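Local coordinates for putative major capsid protein (Cafeteriavirus-dependent mavirus, PDB 6G44) that probably builds the icosahedral shell of the virophage as a double jelly-roll major capsid protein that assembles into trimers, at residues Ile35-Pro47 / Ile266-Ile279. Sequence-based numbering, arbitrary orientation. Where two conformers were deposited one is given.
With SO4 (sulfate ion), chain E.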
ATOM      1  N   ILE C  35      28.335   5.983   6.780  1.00 16.19           N
ATOM      2  CA  ILE C  35      28.815   4.750   7.389  1.00 17.34           C
ATOM      3  C   ILE C  35      27.594   3.853   7.493  1.00 16.19           C
ATOM      4  O   ILE C  35      26.472   4.335   7.519  1.00 16.98           O
ATOM      5  CB  ILE C  35      29.490   4.966   8.764  1.00 18.25           C
ATOM      6  CG1 ILE C  35      28.546   5.646   9.761  1.00 18.27           C
ATOM      7  CG2 ILE C  35      30.766   5.776   8.604  1.00 19.21           C
ATOM      8  CD1 ILE C  35      29.043   5.643  11.197  1.00 19.11           C
ATOM      9  N   GLY C  36      27.808   2.541   7.532  1.00 16.66           N
ATOM     10  CA  GLY C  36      26.687   1.598   7.544  1.00 16.95           C
ATOM     11  C   GLY C  36      27.118   0.243   8.026  1.00 17.56           C
ATOM     12  O   GLY C  36      28.300  -0.011   8.199  1.00 20.01           O
ATOM     13  N   ILE C  37      26.141  -0.616   8.251  1.00 15.48           N
ATOM     14  CA  ILE C  37      26.413  -1.975   8.720  1.00 15.29           C
ATOM     15  C   ILE C  37      26.803  -2.798   7.506  1.00 15.25           C
ATOM     16  O   ILE C  37      26.036  -2.882   6.559  1.00 15.66           O
ATOM     17  CB  ILE C  37      25.197  -2.550   9.426  1.00 15.37           C
ATOM     18  CG1 ILE C  37      24.888  -1.693  10.667  1.00 16.42           C
ATOM     19  CG2 ILE C  37      25.454  -4.018   9.796  1.00 15.21           C
ATOM     20  CD1 ILE C  37      23.726  -2.180  11.521  1.00 17.68           C
ATOM     21  N   PRO C  38      28.004  -3.383   7.495  1.00 14.29           N
ATOM     22  CA  PRO C  38      28.453  -4.072   6.297  1.00 14.32           C
ATOM     23  C   PRO C  38      27.859  -5.462   6.060  1.00 13.30           C
ATOM     24  O   PRO C  38      27.268  -6.079   6.971  1.00 13.42           O
ATOM     25  CB  PRO C  38      29.962  -4.196   6.489  1.00 15.86           C
ATOM     26  CG  PRO C  38      30.241  -3.908   7.902  1.00 16.75           C
ATOM     27  CD  PRO C  38      29.044  -3.339   8.549  1.00 14.73           C
ATOM     28  N   TYR C  39      28.047  -5.931   4.839  1.00 12.99           N
ATOM     29  CA  TYR C  39      27.669  -7.259   4.403  1.00 13.95           C
ATOM     30  C   TYR C  39      28.879  -8.176   4.177  1.00 14.98           C
ATOM     31  O   TYR C  39      28.704  -9.312   3.773  1.00 14.81           O
ATOM     32  CB  TYR C  39      26.813  -7.162   3.133  1.00 14.38           C
ATOM     33  CG  TYR C  39      25.342  -6.961   3.408  1.00 14.62           C
ATOM     34  CD1 TYR C  39      24.822  -5.737   3.838  1.00 15.62           C
ATOM     35  CD2 TYR C  39      24.472  -8.009   3.224  1.00 15.92           C
ATOM     36  CE1 TYR C  39      23.445  -5.602   4.080  1.00 16.85           C
ATOM     37  CE2 TYR C  39      23.132  -7.883   3.447  1.00 17.69           C
ATOM     38  CZ  TYR C  39      22.629  -6.705   3.890  1.00 17.84           C
ATOM     39  OH  TYR C  39      21.249  -6.726   4.084  1.00 24.20           O
ATOM     40  N   SER C  40      30.069  -7.667   4.458  1.00 14.94           N
ATOM     41  CA  SER C  40      31.280  -8.462   4.562  1.00 16.65           C
ATOM     42  C   SER C  40      31.282  -9.179   5.932  1.00 16.75           C
ATOM     43  O   SER C  40      30.632  -8.758   6.877  1.00 17.21           O
ATOM     44  CB  SER C  40      32.479  -7.513   4.436  1.00 15.83           C
ATOM     45  OG  SER C  40      32.417  -6.507   5.403  1.00 17.02           O
ATOM     46  N   THR C  41      32.067 -10.250   6.044  1.00 17.49           N
ATOM     47  CA  THR C  41      32.050 -11.123   7.233  1.00 17.12           C
ATOM     48  C   THR C  41      30.633 -11.427   7.797  1.00 16.05           C
ATOM     49  O   THR C  41      30.402 -11.466   9.021  1.00 17.19           O
ATOM     50  CB  THR C  41      33.027 -10.667   8.338  1.00 17.66           C
ATOM     51  OG1 THR C  41      32.611  -9.448   8.953  1.00 19.84           O
ATOM     52  CG2 THR C  41      34.421 -10.491   7.799  1.00 18.74           C
ATOM     53  N   PHE C  42      29.713 -11.698   6.878  1.00 14.93           N
ATOM     54  CA  PHE C  42      28.352 -12.110   7.225  1.00 14.38           C
ATOM     55  C   PHE C  42      28.476 -13.599   7.601  1.00 14.61           C
ATOM     56  O   PHE C  42      28.987 -14.404   6.815  1.00 15.92           O
ATOM     57  CB  PHE C  42      27.475 -11.913   5.985  1.00 14.55           C
ATOM     58  CG  PHE C  42      25.983 -11.763   6.235  1.00 14.71           C
ATOM     59  CD1 PHE C  42      25.276 -12.573   7.133  1.00 15.18           C
ATOM     60  CD2 PHE C  42      25.256 -10.835   5.497  1.00 15.12           C
ATOM     61  CE1 PHE C  42      23.907 -12.431   7.309  1.00 14.84           C
ATOM     62  CE2 PHE C  42      23.874 -10.711   5.655  1.00 15.19           C
ATOM     63  CZ  PHE C  42      23.200 -11.522   6.571  1.00 15.18           C
ATOM     64  N   GLN C  43      28.060 -13.948   8.807  1.00 13.52           N
ATOM     65  CA  GLN C  43      28.283 -15.310   9.310  1.00 14.43           C
ATOM     66  C   GLN C  43      27.182 -16.263   8.876  1.00 13.99           C
ATOM     67  O   GLN C  43      25.993 -15.945   8.982  1.00 13.62           O
ATOM     68  CB  GLN C  43      28.362 -15.299  10.829  1.00 14.86           C
ATOM     69  CG  GLN C  43      29.409 -14.353  11.429  1.00 16.20           C
ATOM     70  CD  GLN C  43      30.805 -14.706  10.983  1.00 19.30           C
ATOM     71  OE1 GLN C  43      31.293 -15.796  11.298  1.00 23.71           O
ATOM     72  NE2 GLN C  43      31.453 -13.810  10.223  1.00 21.22           N
ATOM     73  N   THR C  44      27.583 -17.441   8.411  1.00 14.31           N
ATOM     74  CA  THR C  44      26.707 -18.576   8.230  1.00 14.20           C
ATOM     75  C   THR C  44      27.165 -19.626   9.237  1.00 14.38           C
ATOM     76  O   THR C  44      28.279 -20.176   9.093  1.00 17.29           O
ATOM     77  CB  THR C  44      26.757 -19.120   6.799  1.00 15.16           C
ATOM     78  OG1 THR C  44      26.201 -18.131   5.902  1.00 16.79           O
ATOM     79  CG2 THR C  44      25.923 -20.395   6.659  1.00 14.99           C
ATOM     80  N   ILE C  45      26.339 -19.881  10.247  1.00 13.44           N
ATOM     81  CA  ILE C  45      26.748 -20.666  11.424  1.00 13.42           C
ATOM     82  C   ILE C  45      26.040 -22.002  11.395  1.00 13.96           C
ATOM     83  O   ILE C  45      24.814 -22.064  11.397  1.00 13.95           O
ATOM     84  CB  ILE C  45      26.417 -19.922  12.722  1.00 14.04           C
ATOM     85  CG1 ILE C  45      27.100 -18.544  12.695  1.00 14.78           C
ATOM     86  CG2 ILE C  45      26.855 -20.711  13.962  1.00 13.79           C
ATOM     87  CD1 ILE C  45      26.694 -17.646  13.801  1.00 15.56           C
ATOM     88  N   GLN C  46      26.840 -23.062  11.425  1.00 14.21           N
ATOM     89  CA  GLN C  46      26.337 -24.425  11.446  0.50 14.81           C
ATOM     90  C   GLN C  46      25.998 -24.804  12.888  1.00 14.18           C
ATOM     91  O   GLN C  46      26.592 -24.291  13.808  1.00 13.77           O
ATOM     92  CB  GLN C  46      27.407 -25.389  10.905  0.50 15.92           C
ATOM     93  CG  GLN C  46      28.050 -24.994   9.573  0.50 17.67           C
ATOM     94  CD  GLN C  46      27.121 -25.195   8.393  0.50 18.98           C
ATOM     95  OE1 GLN C  46      26.433 -26.215   8.322  0.50 21.31           O
ATOM     96  NE2 GLN C  46      27.100 -24.230   7.443  0.50 19.73           N
ATOM     97  N   PRO C  47      25.043 -25.727  13.079  1.00 13.74           N
ATOM     98  CA  PRO C  47      24.765 -26.201  14.434  1.00 13.46           C
ATOM     99  C   PRO C  47      25.924 -27.095  14.937  1.00 13.35           C
ATOM    100  O   PRO C  47      26.766 -27.526  14.151  1.00 13.78           O
ATOM    101  CB  PRO C  47      23.484 -27.001  14.275  1.00 14.52           C
ATOM    102  CG  PRO C  47      23.403 -27.350  12.873  1.00 15.81           C
ATOM    103  CD  PRO C  47      24.168 -26.354  12.084  1.00 14.97           C
ATOM    104  N   ILE C 266      19.829 -26.665   8.656  1.00 11.94           N
ATOM    105  CA  ILE C 266      19.560 -25.368   9.259  1.00 12.07           C
ATOM    106  C   ILE C 266      20.864 -24.669   9.594  1.00 13.26           C
ATOM    107  O   ILE C 266      21.806 -25.300  10.104  1.00 13.90           O
ATOM    108  CB  ILE C 266      18.628 -25.491  10.478  1.00 12.09           C
ATOM    109  CG1 ILE C 266      18.183 -24.100  11.003  1.00 11.98           C
ATOM    110  CG2 ILE C 266      19.257 -26.336  11.577  1.00 12.57           C
ATOM    111  CD1 ILE C 266      17.159 -24.168  12.107  1.00 12.07           C
ATOM    112  N   ASN C 267      20.945 -23.381   9.246  1.00 12.41           N
ATOM    113  CA  ASN C 267      22.063 -22.517   9.626  0.50 12.78           C
ATOM    114  C   ASN C 267      21.512 -21.230  10.227  1.00 12.28           C
ATOM    115  O   ASN C 267      20.399 -20.832   9.890  1.00 12.55           O
ATOM    116  CB  ASN C 267      22.909 -22.189   8.396  0.50 13.56           C
ATOM    117  CG  ASN C 267      23.610 -23.405   7.815  0.50 14.80           C
ATOM    118  OD1 ASN C 267      23.799 -24.411   8.492  0.50 16.97           O
ATOM    119  ND2 ASN C 267      24.047 -23.299   6.574  0.50 15.82           N
ATOM    120  N   MET C 268      22.290 -20.600  11.096  1.00 11.32           N
ATOM    121  CA  MET C 268      21.972 -19.268  11.636  1.00 11.52           C
ATOM    122  C   MET C 268      22.817 -18.267  10.907  1.00 11.63           C
ATOM    123  O   MET C 268      24.036 -18.415  10.859  1.00 11.60           O
ATOM    124  CB  MET C 268      22.197 -19.190  13.130  1.00 12.01           C
ATOM    125  CG  MET C 268      21.877 -17.813  13.697  1.00 13.13           C
ATOM    126  SD  MET C 268      21.660 -17.807  15.483  1.00 14.65           S
ATOM    127  CE  MET C 268      23.317 -18.214  16.008  1.00 14.84           C
ATOM    128  N   LEU C 269      22.178 -17.253  10.309  1.00 11.16           N
ATOM    129  CA  LEU C 269      22.842 -16.256   9.496  1.00 11.45           C
ATOM    130  C   LEU C 269      22.754 -14.920  10.190  1.00 10.96           C
ATOM    131  O   LEU C 269      21.638 -14.487  10.549  1.00 11.07           O
ATOM    132  CB  LEU C 269      22.198 -16.148   8.126  1.00 12.37           C
ATOM    133  CG  LEU C 269      22.557 -17.201   7.072  1.00 13.61           C
ATOM    134  CD1 LEU C 269      22.373 -18.647   7.518  1.00 14.54           C
ATOM    135  CD2 LEU C 269      21.804 -16.980   5.783  1.00 15.01           C
ATOM    136  N   VAL C 270      23.889 -14.269  10.419  1.00 10.77           N
ATOM    137  CA  VAL C 270      23.883 -12.968  11.064  1.00 11.35           C
ATOM    138  C   VAL C 270      25.116 -12.164  10.680  1.00 11.75           C
ATOM    139  O   VAL C 270      26.210 -12.719  10.530  1.00 12.00           O
ATOM    140  CB  VAL C 270      23.773 -13.110  12.616  1.00 11.52           C
ATOM    141  CG1 VAL C 270      25.041 -13.752  13.221  1.00 11.89           C
ATOM    142  CG2 VAL C 270      23.394 -11.814  13.298  1.00 11.98           C
ATOM    143  N   GLN C 271      24.948 -10.852  10.532  1.00 11.44           N
ATOM    144  CA  GLN C 271      26.069  -9.975  10.311  1.00 11.68           C
ATOM    145  C   GLN C 271      26.978  -9.891  11.538  1.00 11.54           C
ATOM    146  O   GLN C 271      26.546 -10.000  12.672  1.00 11.11           O
ATOM    147  CB  GLN C 271      25.547  -8.579   9.930  1.00 11.95           C
ATOM    148  CG  GLN C 271      24.926  -8.513   8.530  1.00 12.23           C
ATOM    149  CD  GLN C 271      23.968  -7.368   8.382  1.00 12.55           C
ATOM    150  OE1 GLN C 271      22.967  -7.312   9.089  1.00 13.55           O
ATOM    151  NE2 GLN C 271      24.263  -6.423   7.454  1.00 12.64           N
ATOM    152  N   ASN C 272      28.262  -9.681  11.275  1.00 12.45           N
ATOM    153  CA  ASN C 272      29.252  -9.511  12.325  1.00 12.47           C
ATOM    154  C   ASN C 272      30.329  -8.568  11.799  1.00 12.25           C
ATOM    155  O   ASN C 272      30.782  -8.742  10.686  1.00 13.80           O
ATOM    156  CB  ASN C 272      29.871 -10.850  12.730  1.00 12.95           C
ATOM    157  CG  ASN C 272      30.901 -10.688  13.836  1.00 13.78           C
ATOM    158  OD1 ASN C 272      32.110 -10.677  13.570  1.00 19.30           O
ATOM    159  ND2 ASN C 272      30.461 -10.511  15.045  1.00 13.10           N
ATOM    160  N   TRP C 273      30.694  -7.564  12.595  1.00 11.93           N
ATOM    161  CA  TRP C 273      31.616  -6.538  12.092  1.00 12.55           C
ATOM    162  C   TRP C 273      32.242  -5.764  13.218  1.00 12.21           C
ATOM    163  O   TRP C 273      31.769  -5.779  14.354  1.00 11.83           O
ATOM    164  CB  TRP C 273      30.897  -5.602  11.082  1.00 12.11           C
ATOM    165  CG  TRP C 273      29.912  -4.675  11.707  1.00 11.95           C
ATOM    166  CD1 TRP C 273      30.112  -3.354  11.975  1.00 11.95           C
ATOM    167  CD2 TRP C 273      28.574  -4.975  12.150  1.00 12.01           C
ATOM    168  NE1 TRP C 273      28.989  -2.809  12.547  1.00 12.35           N
ATOM    169  CE2 TRP C 273      28.036  -3.786  12.686  1.00 11.70           C
ATOM    170  CE3 TRP C 273      27.771  -6.127  12.134  1.00 11.75           C
ATOM    171  CZ2 TRP C 273      26.736  -3.717  13.208  1.00 12.04           C
ATOM    172  CZ3 TRP C 273      26.474  -6.050  12.663  1.00 11.84           C
ATOM    173  CH2 TRP C 273      25.988  -4.867  13.203  1.00 11.93           C
ATOM    174  N   VAL C 274      33.333  -5.059  12.872  1.00 13.43           N
ATOM    175  CA  VAL C 274      34.023  -4.198  13.795  1.00 14.69           C
ATOM    176  C   VAL C 274      33.406  -2.816  13.710  1.00 14.69           C
ATOM    177  O   VAL C 274      33.181  -2.288  12.606  1.00 14.72           O
ATOM    178  CB  VAL C 274      35.520  -4.154  13.431  1.00 15.38           C
ATOM    179  CG1 VAL C 274      36.258  -3.131  14.279  1.00 15.49           C
ATOM    180  CG2 VAL C 274      36.150  -5.538  13.564  1.00 16.57           C
ATOM    181  N   ALA C 275      33.168  -2.240  14.878  1.00 15.96           N
ATOM    182  CA  ALA C 275      32.563  -0.918  14.980  1.00 17.33           C
ATOM    183  C   ALA C 275      33.434   0.082  14.228  1.00 19.34           C
ATOM    184  O   ALA C 275      34.655   0.066  14.360  1.00 18.59           O
ATOM    185  CB  ALA C 275      32.403  -0.534  16.435  1.00 18.30           C
ATOM    186  N   PRO C 276      32.809   0.928  13.395  1.00 19.97           N
ATOM    187  CA  PRO C 276      33.582   1.933  12.654  1.00 21.74           C
ATOM    188  C   PRO C 276      34.206   3.003  13.552  1.00 20.54           C
ATOM    189  O   PRO C 276      33.708   3.317  14.645  1.00 19.73           O
ATOM    190  CB  PRO C 276      32.533   2.539  11.711  1.00 21.75           C
ATOM    191  CG  PRO C 276      31.263   2.434  12.476  1.00 21.95           C
ATOM    192  CD  PRO C 276      31.351   1.101  13.201  1.00 21.75           C
ATOM    193  N   LEU C 277      35.346   3.532  13.109  1.00 21.87           N
ATOM    194  CA  LEU C 277      36.052   4.579  13.864  1.00 23.11           C
ATOM    195  C   LEU C 277      35.146   5.761  14.237  1.00 21.04           C
ATOM    196  O   LEU C 277      35.201   6.308  15.340  1.00 21.50           O
ATOM    197  CB  LEU C 277      37.200   5.155  13.020  1.00 27.31           C
ATOM    198  CG  LEU C 277      38.534   4.475  12.778  1.00 31.81           C
ATOM    199  CD1 LEU C 277      39.314   5.307  11.757  1.00 33.10           C
ATOM    200  CD2 LEU C 277      39.307   4.353  14.086  1.00 32.50           C
ATOM    201  N   GLU C 278      34.280   6.136  13.305  1.00 20.15           N
ATOM    202  CA  GLU C 278      33.525   7.369  13.438  1.00 21.17           C
ATOM    203  C   GLU C 278      32.458   7.395  14.519  1.00 23.39           C
ATOM    204  O   GLU C 278      31.965   8.465  14.856  1.00 24.70           O
ATOM    205  CB  GLU C 278      32.890   7.723  12.100  1.00 21.42           C
ATOM    206  CG  GLU C 278      33.884   7.951  10.980  1.00 21.51           C
ATOM    207  CD  GLU C 278      34.078   6.762  10.060  1.00 22.15           C
ATOM    208  OE1 GLU C 278      34.263   6.977   8.827  1.00 21.87           O
ATOM    209  OE2 GLU C 278      34.056   5.602  10.545  1.00 21.93           O
ATOM    210  N   ILE C 279      32.074   6.246  15.069  1.00 22.90           N
ATOM    211  CA  ILE C 279      31.082   6.281  16.153  1.00 24.97           C
ATOM    212  C   ILE C 279      31.711   6.451  17.524  1.00 29.07           C
ATOM    213  O   ILE C 279      30.988   6.559  18.511  1.00 30.69           O
ATOM    214  CB  ILE C 279      30.081   5.089  16.108  1.00 24.08           C
ATOM    215  CG1 ILE C 279      30.752   3.728  16.308  1.00 23.47           C
ATOM    216  CG2 ILE C 279      29.291   5.112  14.802  1.00 23.77           C
ATOM    217  CD1 ILE C 279      29.745   2.634  16.629  1.00 24.95           C
TER
HETATM  218  S   SO4 E 602      33.308 -12.018   2.938  0.70 16.14           S
HETATM  219  O1  SO4 E 602      32.072 -12.553   2.370  0.70 16.86           O
HETATM  220  O2  SO4 E 602      33.290 -12.208   4.408  0.70 18.44           O
HETATM  221  O3  SO4 E 602      33.455 -10.577   2.555  0.70 15.06           O
HETATM  222  O4  SO4 E 602      34.477 -12.748   2.336  0.70 17.69           O
HETATM  223  O   HOH W   1      28.292  -8.599   8.258  1.00 17.99           O
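Q271 reaches across to the loop before strand 43-45, and CG, CD and NE2 each meet something there. From CB the chain runs to CG, which, anti to the carbonyl carbon (chi1 -71°), sits over the centre of the F42 ring, 3.8 Å from the ring centroid, a CH-pi contact. CD passes the methyl CG2 of I37, and NE2 ends 3.1 Å from P38 O, donating a bent hydrogen bond from above the carbonyl plane. The same NE2 lies over the rim of one face of the Y39 ring. A glutamine suits this place because its methylenes can pack on an aromatic ring while its amide can give an N-H to a loop carbonyl; a water lies within hydrogen-bonding reach of P38 O and S40 O and accepts from N272 N. W273 offers one indole face to two neighbours: I37 CG2 stands 3.5 Å from the six-membered-ring centroid and P38 CD 3.7 Å from that of the five-membered ring, while NE1 bonds Y21 OH of the third subunit. Beyond F42, strand 43-45 joins strand 258-273 of a jelly-roll sheet, antiparallel, through Q43-V270 and I45-M268, both hydrogen-bonded pairs; I45 N to M268 O is 2.8 Å. On the face shared with V270 and M268, branched I45 lays CD1 4.1 Å from M268 CE. Q43 curls back, bent at chi2 (-61°), and its NE2 donates to T41 O at 2.8 Å, approaching from above the carbonyl plane.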